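Putative DsbA oxidoreductase SCO1869 (Streptomyces coelicolor A3, PDB 3GL5) is of unknown function but probably acts as a thiol-disulfide oxidoreductase of the DsbA-like thioredoxin family. Local coordinates at residues Glu24-Ala29 with Val203-Leu208; Gly98-Leu103 with Ser133-Asp138; Arg140-Ala145 with Glu154-Leu159. One frame throughout, in Å; residues are numbered along the deposited sequence.

Contact 1 of 3, residues Glu24-Ala29 with Val203-Leu208; sequences EKALAA and VFTQAL
The F204 phenyl ring meets A26 obliquely, and the nearer approach is made by its root: F204 CB lies 3.4 Å from A26 CB. CG stands anti to the carbonyl carbon (chi1 -76°), and the end of the side chain leads away from residues 24-29, to F187, whose ring plane is inclined at about 60°, and to V195. The methyl carbon A26 CB also sits 3.6 Å from T205 OG1, beside the closest backbone approach, where the CA atoms of A26 and T205 are 5.2 Å apart. That hydroxyl makes a weak hydrogen bond to A201 O within its own helix, and no hydrogen bond joins the two segments. Further along, L208 CD1 reaches 3.9 Å from L27 CA and 4.2 Å from L27 CD1, the two leucine side chains crossing at about a right angle. L208 also touches M3, V5 and L189 of the sheet. The segment axes pass 8.5 Å apart at a crossing angle of -53°, a close approach consistent with the small A26 at the crossing. Helix 14-28, which begins within the C13-C16 CxxC motif, and helix 201-213 pack together here beside the central sheet of the thioredoxin fold.

Contact 2 of 3, residues Gly98-Leu103 with Ser133-Asp138; sequences GSTFDL and SVFNDD
G98 and F135 bring their CA atoms to 5.6 Å where two loop segments meet, one running on into helix 101-111 and the other leading to helix 138-147. The second loop contains an ST turn, defined by F135 N donating to S133 OG at 2.8 Å with an N-H...O angle of 161°. S133 OG is also hydrogen-bonded to D96 OD2, so the turn is tied to the chain just ahead of G98. Both loops belong to the helical region that DsbA-like proteins insert into the thioredoxin fold.

The F135 ring carries most of the contact. Its CG stands anti to the carbonyl carbon (chi1 -54°), which starts the ring toward G98. The G98 backbone lies over one face: its N is 3.2 Å above the plane, over the centre, and its CA makes a CH-pi contact 3.8 Å from the ring centroid, 25° off the normal. V134 CG2 covers the opposite face, so the ring lies between a peptide and the methyl group of its own neighbour in sequence. Two groups come to the rim near the ring plane, S99 O at 3.3 Å from F135 CD1 and T100 CG2 near CE1. T100 runs alongside the ring, pointing the same way, while its hydroxyl OG1 is hydrogen-bonded to D10 OD1; T100 lies near, without touching, the C13-C16 disulfide. N127, a residue of the sodium site, touches both V134 and F135, and the V134 side chain comes to about 5 Å from the sodium ion.

L103 crosses V134 at about a right angle and divides its two methyls between a side chain and the backbone: L103 CD2 is 4.0 Å from V134 CG2, and L103 CD1 is 3.8 Å from V134 O.

Contact 3 of 3, residues Arg140-Ala145 with Glu154-Leu159; sequences RLVELA and EVRAVL
V142 and V155 mark the closest backbone approach, with CA atoms 6.4 Å apart, and the tightly packed part of the contact is centred on them. V155 CG1 lies 4.1 Å from V142 CA, A145 CB is 3.8 Å from V155 CG2, and V142 CG2 is 4.0 Å from L159 CD1. Beside this centre L141 crosses L159 at about a right angle, with L141 CD1 4.2 Å from L159 CD2. All of these contacts are apolar.

The exposed flank is different. R156 extends from CG to NE, lays its CG 3.8 Å from V142 CG2, and turns one guanidinium face to V142 CG1, which stands 3.7 Å above the plane, offset toward the rim. V142 CG1 is anti to the backbone N (chi1 174°), which brings this methyl over the guanidinium. The charge of R156 is met by a salt bridge from NH2 to E139 OE1.

The axes of the two segments pass 9.8 Å apart with N-to-C directions at 140°, and few residues separate the two helices. Helices 138-147 and 152-160 thus form a roughly antiparallel helical hairpin, part of the helical insertion of DsbA-like proteins.

All three contacts are mainly buried, yet they serve two parts of the fold. Contact 1 joins helices beside the central sheet; contacts 2 and 3 lie on the opposite side of the chain's centre, in the helical region, with centres 31 and 33 Å from that of contact 1. Contacts 2 and 3 touch directly: L103 CD1 is 3.8 Å from L141 CD1, and V134 packs on L144, so helix 138-147 links them. Their chemistry differs. Contacts 1 and 3 are helix pairs held mainly by aliphatic groups, contact 3 adding an exposed arginine, whereas contact 2 joins a loop to a loop and helix start through an aromatic ring, peptide atoms and a leucine. No hydrogen bond crosses any of them.

Contact 1 of 3, residues Glu24-Ala29 with Val203-Leu208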
loop_
_atom_site.group_PDB
_atom_site.type_symbol
_atom_site.label_atom_id
_atom_site.label_comp_id
_atom_site.label_asym_id
_atom_site.label_seq_id
_atom_site.Cartn_x
_atom_site.Cartn_y
_atom_site.Cartn_z
ATOM N N GLU A 24 4.365 -5.687 -17.451
ATOM C CA GLU A 24 2.940 -5.486 -17.587
ATOM C C GLU A 24 2.401 -6.429 -18.658
ATOM O O GLU A 24 1.325 -7.067 -18.514
ATOM C CB GLU A 24 2.655 -4.035 -17.941
ATOM C CG GLU A 24 2.682 -3.101 -16.723
ATOM C CD GLU A 24 2.755 -1.625 -17.094
ATOM O OE1 GLU A 24 2.634 -1.266 -18.290
ATOM O OE2 GLU A 24 2.971 -0.803 -16.185
ATOM N N LYS A 25 3.177 -6.554 -19.726
ATOM C CA LYS A 25 2.816 -7.485 -20.770
ATOM C C LYS A 25 2.706 -8.906 -20.179
ATOM O O LYS A 25 1.743 -9.597 -20.438
ATOM C CB LYS A 25 3.786 -7.371 -21.952
ATOM C CG LYS A 25 3.779 -8.573 -22.878
ATOM C CD LYS A 25 4.828 -8.463 -23.991
ATOM C CE LYS A 25 4.151 -8.153 -25.303
ATOM N NZ LYS A 25 4.819 -8.811 -26.497
ATOM N N ALA A 26 3.662 -9.308 -19.345
ATOM C CA ALA A 26 3.637 -10.633 -18.714
ATOM C C ALA A 26 2.443 -10.769 -17.768
ATOM O O ALA A 26 1.804 -11.843 -17.670
ATOM C CB ALA A 26 4.924 -10.868 -17.949
ATOM N N LEU A 27 2.131 -9.685 -17.068
ATOM C CA LEU A 27 1.080 -9.729 -16.089
ATOM C C LEU A 27 -0.311 -9.932 -16.778
ATOM O O LEU A 27 -1.180 -10.680 -16.273
ATOM C CB LEU A 27 1.128 -8.461 -15.231
ATOM C CG LEU A 27 -0.010 -8.353 -14.224
ATOM C CD1 LEU A 27 -0.008 -9.615 -13.357
ATOM C CD2 LEU A 27 0.017 -7.047 -13.362
ATOM N N ALA A 28 -0.496 -9.264 -17.922
ATOM C CA ALA A 28 -1.724 -9.356 -18.692
ATOM C C ALA A 28 -1.952 -10.755 -19.244
ATOM O O ALA A 28 -3.086 -11.168 -19.448
ATOM C CB ALA A 28 -1.762 -8.321 -19.781
ATOM N N ALA A 29 -0.895 -11.530 -19.413
ATOM C CA ALA A 29 -1.089 -12.903 -19.865
ATOM C C ALA A 29 -1.033 -13.896 -18.707
ATOM O O ALA A 29 -1.153 -15.082 -18.926
ATOM C CB ALA A 29 -0.068 -13.265 -20.936
ATOM N N VAL A 203 10.287 -14.828 -18.619
ATOM C CA VAL A 203 10.790 -14.984 -17.277
ATOM C C VAL A 203 9.758 -14.399 -16.298
ATOM O O VAL A 203 9.347 -15.097 -15.359
ATOM C CB VAL A 203 12.180 -14.359 -17.107
ATOM C CG1 VAL A 203 12.713 -14.657 -15.735
ATOM C CG2 VAL A 203 13.136 -14.929 -18.163
ATOM N N PHE A 204 9.296 -13.167 -16.554
ATOM C CA PHE A 204 8.289 -12.546 -15.672
ATOM C C PHE A 204 7.068 -13.457 -15.468
ATOM O O PHE A 204 6.631 -13.702 -14.350
ATOM C CB PHE A 204 7.857 -11.193 -16.196
ATOM C CG PHE A 204 8.855 -10.122 -15.967
ATOM C CD1 PHE A 204 9.441 -9.958 -14.713
ATOM C CD2 PHE A 204 9.225 -9.283 -16.993
ATOM C CE1 PHE A 204 10.370 -8.947 -14.485
ATOM C CE2 PHE A 204 10.170 -8.273 -16.790
ATOM C CZ PHE A 204 10.728 -8.098 -15.530
ATOM N N THR A 205 6.552 -13.990 -16.571
ATOM C CA THR A 205 5.462 -14.944 -16.527
ATOM C C THR A 205 5.785 -16.117 -15.597
ATOM O O THR A 205 5.010 -16.424 -14.685
ATOM C CB THR A 205 5.085 -15.359 -17.981
ATOM O OG1 THR A 205 4.157 -14.388 -18.481
ATOM C CG2 THR A 205 4.453 -16.746 -18.055
ATOM N N GLN A 206 6.940 -16.741 -15.849
ATOM C CA GLN A 206 7.509 -17.808 -15.019
ATOM C C GLN A 206 7.565 -17.437 -13.541
ATOM O O GLN A 206 7.098 -18.201 -12.684
ATOM C CB GLN A 206 8.923 -18.148 -15.498
ATOM C CG GLN A 206 9.833 -18.698 -14.405
ATOM C CD GLN A 206 9.311 -19.995 -13.797
ATOM O OE1 GLN A 206 8.571 -20.746 -14.442
ATOM N NE2 GLN A 206 9.701 -20.269 -12.551
ATOM N N ALA A 207 8.141 -16.264 -13.267
ATOM C CA ALA A 207 8.293 -15.725 -11.911
ATOM C C ALA A 207 6.925 -15.549 -11.230
ATOM O O ALA A 207 6.734 -16.013 -10.116
ATOM C CB ALA A 207 9.060 -14.391 -11.921
ATOM N N LEU A 208 5.987 -14.906 -11.902
ATOM C CA LEU A 208 4.612 -14.822 -11.398
ATOM C C LEU A 208 4.051 -16.202 -11.030
ATOM O O LEU A 208 3.489 -16.387 -9.953
ATOM C CB LEU A 208 3.710 -14.132 -12.422
ATOM C CG LEU A 208 3.948 -12.631 -12.587
ATOM C CD1 LEU A 208 3.353 -11.996 -13.873
ATOM C CD2 LEU A 208 3.459 -11.914 -11.359
#

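Contact 2 of 3, residues Gly98-Leu103 with Ser133-Asp138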
loop_
_atom_site.group_PDB
_atom_site.type_symbol
_atom_site.label_atom_id
_atom_site.label_comp_id
_atom_site.label_asym_id
_atom_site.label_seq_id
_atom_site.Cartn_x
_atom_site.Cartn_y
_atom_site.Cartn_z
ATOM N N GLY A 98 19.991 13.418 -14.837
ATOM C CA GLY A 98 20.162 14.235 -13.624
ATOM C C GLY A 98 19.617 13.588 -12.359
ATOM O O GLY A 98 19.333 12.375 -12.306
ATOM N N SER A 99 19.509 14.403 -11.318
ATOM C CA SER A 99 18.998 13.970 -10.034
ATOM C C SER A 99 17.478 13.686 -10.113
ATOM O O SER A 99 16.747 14.420 -10.798
ATOM C CB SER A 99 19.297 15.070 -9.005
ATOM O OG SER A 99 18.378 14.983 -7.914
ATOM N N THR A 100 16.991 12.644 -9.426
ATOM C CA THR A 100 15.529 12.297 -9.469
ATOM C C THR A 100 14.837 12.414 -8.100
ATOM O O THR A 100 13.697 11.993 -7.923
ATOM C CB THR A 100 15.296 10.871 -9.991
ATOM O OG1 THR A 100 16.064 9.943 -9.193
ATOM C CG2 THR A 100 15.724 10.773 -11.440
ATOM N N PHE A 101 15.538 12.982 -7.132
ATOM C CA PHE A 101 15.064 12.979 -5.786
ATOM C C PHE A 101 13.665 13.585 -5.688
ATOM O O PHE A 101 12.764 12.985 -5.104
ATOM C CB PHE A 101 16.034 13.712 -4.835
ATOM C CG PHE A 101 15.559 13.716 -3.397
ATOM C CD1 PHE A 101 15.348 12.514 -2.709
ATOM C CD2 PHE A 101 15.304 14.911 -2.730
ATOM C CE1 PHE A 101 14.898 12.514 -1.382
ATOM C CE2 PHE A 101 14.879 14.899 -1.362
ATOM C CZ PHE A 101 14.667 13.699 -0.718
ATOM N N ASP A 102 13.518 14.786 -6.239
ATOM C CA ASP A 102 12.253 15.518 -6.252
ATOM C C ASP A 102 11.161 14.826 -7.074
ATOM O O ASP A 102 9.962 14.846 -6.697
ATOM C CB ASP A 102 12.489 16.952 -6.736
ATOM C CG ASP A 102 13.238 17.782 -5.689
ATOM O OD1 ASP A 102 13.102 17.440 -4.496
ATOM O OD2 ASP A 102 13.971 18.737 -6.035
ATOM N N LEU A 103 11.566 14.193 -8.172
ATOM C CA LEU A 103 10.619 13.398 -8.928
ATOM C C LEU A 103 10.047 12.306 -8.029
ATOM O O LEU A 103 8.852 12.069 -8.002
ATOM C CB LEU A 103 11.312 12.791 -10.158
ATOM C CG LEU A 103 11.460 13.667 -11.408
ATOM C CD1 LEU A 103 12.429 14.813 -11.169
ATOM C CD2 LEU A 103 11.964 12.822 -12.538
ATOM N N SER A 133 13.841 18.463 -20.916
ATOM C CA SER A 133 14.385 17.788 -19.747
ATOM C C SER A 133 13.371 17.737 -18.603
ATOM O O SER A 133 12.578 18.672 -18.408
ATOM C CB SER A 133 15.647 18.509 -19.280
ATOM O OG SER A 133 16.178 17.899 -18.126
ATOM N N VAL A 134 13.384 16.629 -17.877
ATOM C CA VAL A 134 12.697 16.538 -16.595
ATOM C C VAL A 134 13.594 16.932 -15.411
ATOM O O VAL A 134 13.159 16.852 -14.246
ATOM C CB VAL A 134 12.107 15.139 -16.347
ATOM C CG1 VAL A 134 11.146 14.771 -17.470
ATOM C CG2 VAL A 134 13.189 14.093 -16.183
ATOM N N PHE A 135 14.834 17.338 -15.678
ATOM C CA PHE A 135 15.806 17.565 -14.572
ATOM C C PHE A 135 16.023 19.043 -14.261
ATOM O O PHE A 135 15.990 19.883 -15.156
ATOM C CB PHE A 135 17.145 16.873 -14.862
ATOM C CG PHE A 135 17.008 15.393 -15.159
ATOM C CD1 PHE A 135 16.784 14.478 -14.120
ATOM C CD2 PHE A 135 17.087 14.920 -16.475
ATOM C CE1 PHE A 135 16.655 13.083 -14.386
ATOM C CE2 PHE A 135 16.943 13.552 -16.758
ATOM C CZ PHE A 135 16.735 12.630 -15.713
ATOM N N ASN A 136 16.226 19.367 -12.998
ATOM C CA ASN A 136 16.450 20.743 -12.641
ATOM C C ASN A 136 15.473 21.747 -13.346
ATOM O O ASN A 136 15.914 22.782 -13.861
ATOM C CB ASN A 136 17.908 21.123 -12.961
ATOM C CG ASN A 136 18.338 22.417 -12.273
ATOM O OD1 ASN A 136 17.794 22.778 -11.233
ATOM N ND2 ASN A 136 19.301 23.130 -12.870
ATOM N N ASP A 137 14.170 21.423 -13.384
ATOM C CA ASP A 137 13.142 22.296 -13.956
ATOM C C ASP A 137 11.770 22.047 -13.288
ATOM O O ASP A 137 10.964 21.198 -13.735
ATOM C CB ASP A 137 13.062 22.108 -15.469
ATOM C CG ASP A 137 12.002 22.992 -16.140
ATOM O OD1 ASP A 137 11.164 23.636 -15.455
ATOM O OD2 ASP A 137 11.998 23.027 -17.386
ATOM N N ASP A 138 11.507 22.804 -12.226
ATOM C CA ASP A 138 10.329 22.601 -11.412
ATOM C C ASP A 138 9.045 22.816 -12.196
ATOM O O ASP A 138 8.105 22.043 -12.059
ATOM C CB ASP A 138 10.381 23.522 -10.193
ATOM C CG ASP A 138 11.183 22.933 -9.041
ATOM O OD1 ASP A 138 11.798 21.838 -9.198
ATOM O OD2 ASP A 138 11.189 23.574 -7.966
#

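Contact 3 of 3, residues Arg140-Ala145 with Glu154-Leu159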
loop_
_atom_site.group_PDB
_atom_site.type_symbol
_atom_site.label_atom_id
_atom_site.label_comp_id
_atom_site.label_asym_id
_atom_site.label_seq_id
_atom_site.Cartn_x
_atom_site.Cartn_y
_atom_site.Cartn_z
ATOM N N ARG A 140 8.530 22.313 -15.363
ATOM C CA ARG A 140 8.324 21.066 -16.127
ATOM C C ARG A 140 7.616 19.981 -15.305
ATOM O O ARG A 140 6.658 19.364 -15.764
ATOM C CB ARG A 140 9.633 20.513 -16.671
ATOM C CG ARG A 140 9.441 19.414 -17.700
ATOM C CD ARG A 140 8.565 19.951 -18.788
ATOM N NE ARG A 140 8.133 18.941 -19.742
ATOM C CZ ARG A 140 6.994 19.012 -20.437
ATOM N NH1 ARG A 140 6.157 20.028 -20.240
ATOM N NH2 ARG A 140 6.676 18.046 -21.305
ATOM N N LEU A 141 8.082 19.763 -14.091
ATOM C CA LEU A 141 7.448 18.780 -13.209
ATOM C C LEU A 141 6.020 19.175 -12.884
ATOM O O LEU A 141 5.143 18.323 -12.831
ATOM C CB LEU A 141 8.262 18.567 -11.930
ATOM C CG LEU A 141 9.728 18.241 -12.233
ATOM C CD1 LEU A 141 10.572 18.095 -10.952
ATOM C CD2 LEU A 141 9.858 16.993 -13.147
ATOM N N VAL A 142 5.777 20.463 -12.697
ATOM C CA VAL A 142 4.444 20.907 -12.434
ATOM C C VAL A 142 3.510 20.532 -13.604
ATOM O O VAL A 142 2.428 19.945 -13.400
ATOM C CB VAL A 142 4.444 22.397 -12.138
ATOM C CG1 VAL A 142 3.028 22.905 -12.003
ATOM C CG2 VAL A 142 5.228 22.676 -10.862
ATOM N N GLU A 143 3.947 20.840 -14.824
ATOM C CA GLU A 143 3.157 20.569 -16.022
ATOM C C GLU A 143 2.921 19.070 -16.151
ATOM O O GLU A 143 1.779 18.644 -16.305
ATOM C CB GLU A 143 3.874 21.081 -17.263
ATOM C CG GLU A 143 4.020 22.599 -17.345
ATOM C CD GLU A 143 5.058 23.023 -18.385
ATOM O OE1 GLU A 143 5.843 22.159 -18.850
ATOM O OE2 GLU A 143 5.073 24.221 -18.762
ATOM N N LEU A 144 3.994 18.271 -16.078
ATOM C CA LEU A 144 3.845 16.814 -16.127
ATOM C C LEU A 144 2.893 16.278 -15.051
ATOM O O LEU A 144 2.129 15.347 -15.289
ATOM C CB LEU A 144 5.212 16.121 -15.989
ATOM C CG LEU A 144 6.153 16.346 -17.169
ATOM C CD1 LEU A 144 7.551 15.840 -16.848
ATOM C CD2 LEU A 144 5.595 15.684 -18.453
ATOM N N ALA A 145 2.955 16.858 -13.866
ATOM C CA ALA A 145 2.145 16.389 -12.764
ATOM C C ALA A 145 0.663 16.760 -12.975
ATOM O O ALA A 145 -0.236 15.910 -12.832
ATOM C CB ALA A 145 2.700 16.944 -11.451
ATOM N N GLU A 154 -0.477 22.462 -5.058
ATOM C CA GLU A 154 -0.093 21.383 -4.182
ATOM C C GLU A 154 1.215 20.733 -4.609
ATOM O O GLU A 154 2.110 20.490 -3.782
ATOM C CB GLU A 154 -1.229 20.390 -4.331
ATOM C CG GLU A 154 -1.076 19.004 -3.836
ATOM C CD GLU A 154 -2.418 18.508 -3.350
ATOM O OE1 GLU A 154 -3.107 19.287 -2.664
ATOM O OE2 GLU A 154 -2.803 17.364 -3.660
ATOM N N VAL A 155 1.331 20.457 -5.905
ATOM C CA VAL A 155 2.514 19.824 -6.440
ATOM C C VAL A 155 3.673 20.758 -6.188
ATOM O O VAL A 155 4.752 20.337 -5.819
ATOM C CB VAL A 155 2.303 19.506 -7.934
ATOM C CG1 VAL A 155 3.612 19.486 -8.702
ATOM C CG2 VAL A 155 1.571 18.181 -8.057
ATOM N N ARG A 156 3.393 22.046 -6.331
ATOM C CA ARG A 156 4.331 23.127 -6.082
ATOM C C ARG A 156 4.755 23.232 -4.631
ATOM O O ARG A 156 5.943 23.486 -4.351
ATOM C CB ARG A 156 3.720 24.469 -6.509
ATOM C CG ARG A 156 3.865 24.746 -7.978
ATOM C CD ARG A 156 3.835 26.233 -8.238
ATOM N NE ARG A 156 3.932 26.490 -9.672
ATOM C CZ ARG A 156 2.902 26.416 -10.510
ATOM N NH1 ARG A 156 1.692 26.090 -10.067
ATOM N NH2 ARG A 156 3.077 26.665 -11.802
ATOM N N ALA A 157 3.798 23.048 -3.718
ATOM C CA ALA A 157 4.107 23.008 -2.285
ATOM C C ALA A 157 5.067 21.853 -1.976
ATOM O O ALA A 157 6.016 22.032 -1.236
ATOM C CB ALA A 157 2.832 22.888 -1.452
ATOM N N VAL A 158 4.822 20.678 -2.547
ATOM C CA VAL A 158 5.748 19.539 -2.357
ATOM C C VAL A 158 7.171 19.885 -2.875
ATOM O O VAL A 158 8.168 19.643 -2.209
ATOM C CB VAL A 158 5.172 18.231 -2.962
ATOM C CG1 VAL A 158 6.227 17.124 -3.000
ATOM C CG2 VAL A 158 3.983 17.768 -2.140
ATOM N N LEU A 159 7.234 20.522 -4.036
ATOM C CA LEU A 159 8.497 20.899 -4.634
ATOM C C LEU A 159 9.190 21.990 -3.852
ATOM O O LEU A 159 10.424 22.005 -3.789
ATOM C CB LEU A 159 8.289 21.333 -6.076
ATOM C CG LEU A 159 8.088 20.144 -7.000
ATOM C CD1 LEU A 159 7.511 20.577 -8.348
ATOM C CD2 LEU A 159 9.400 19.392 -7.176
#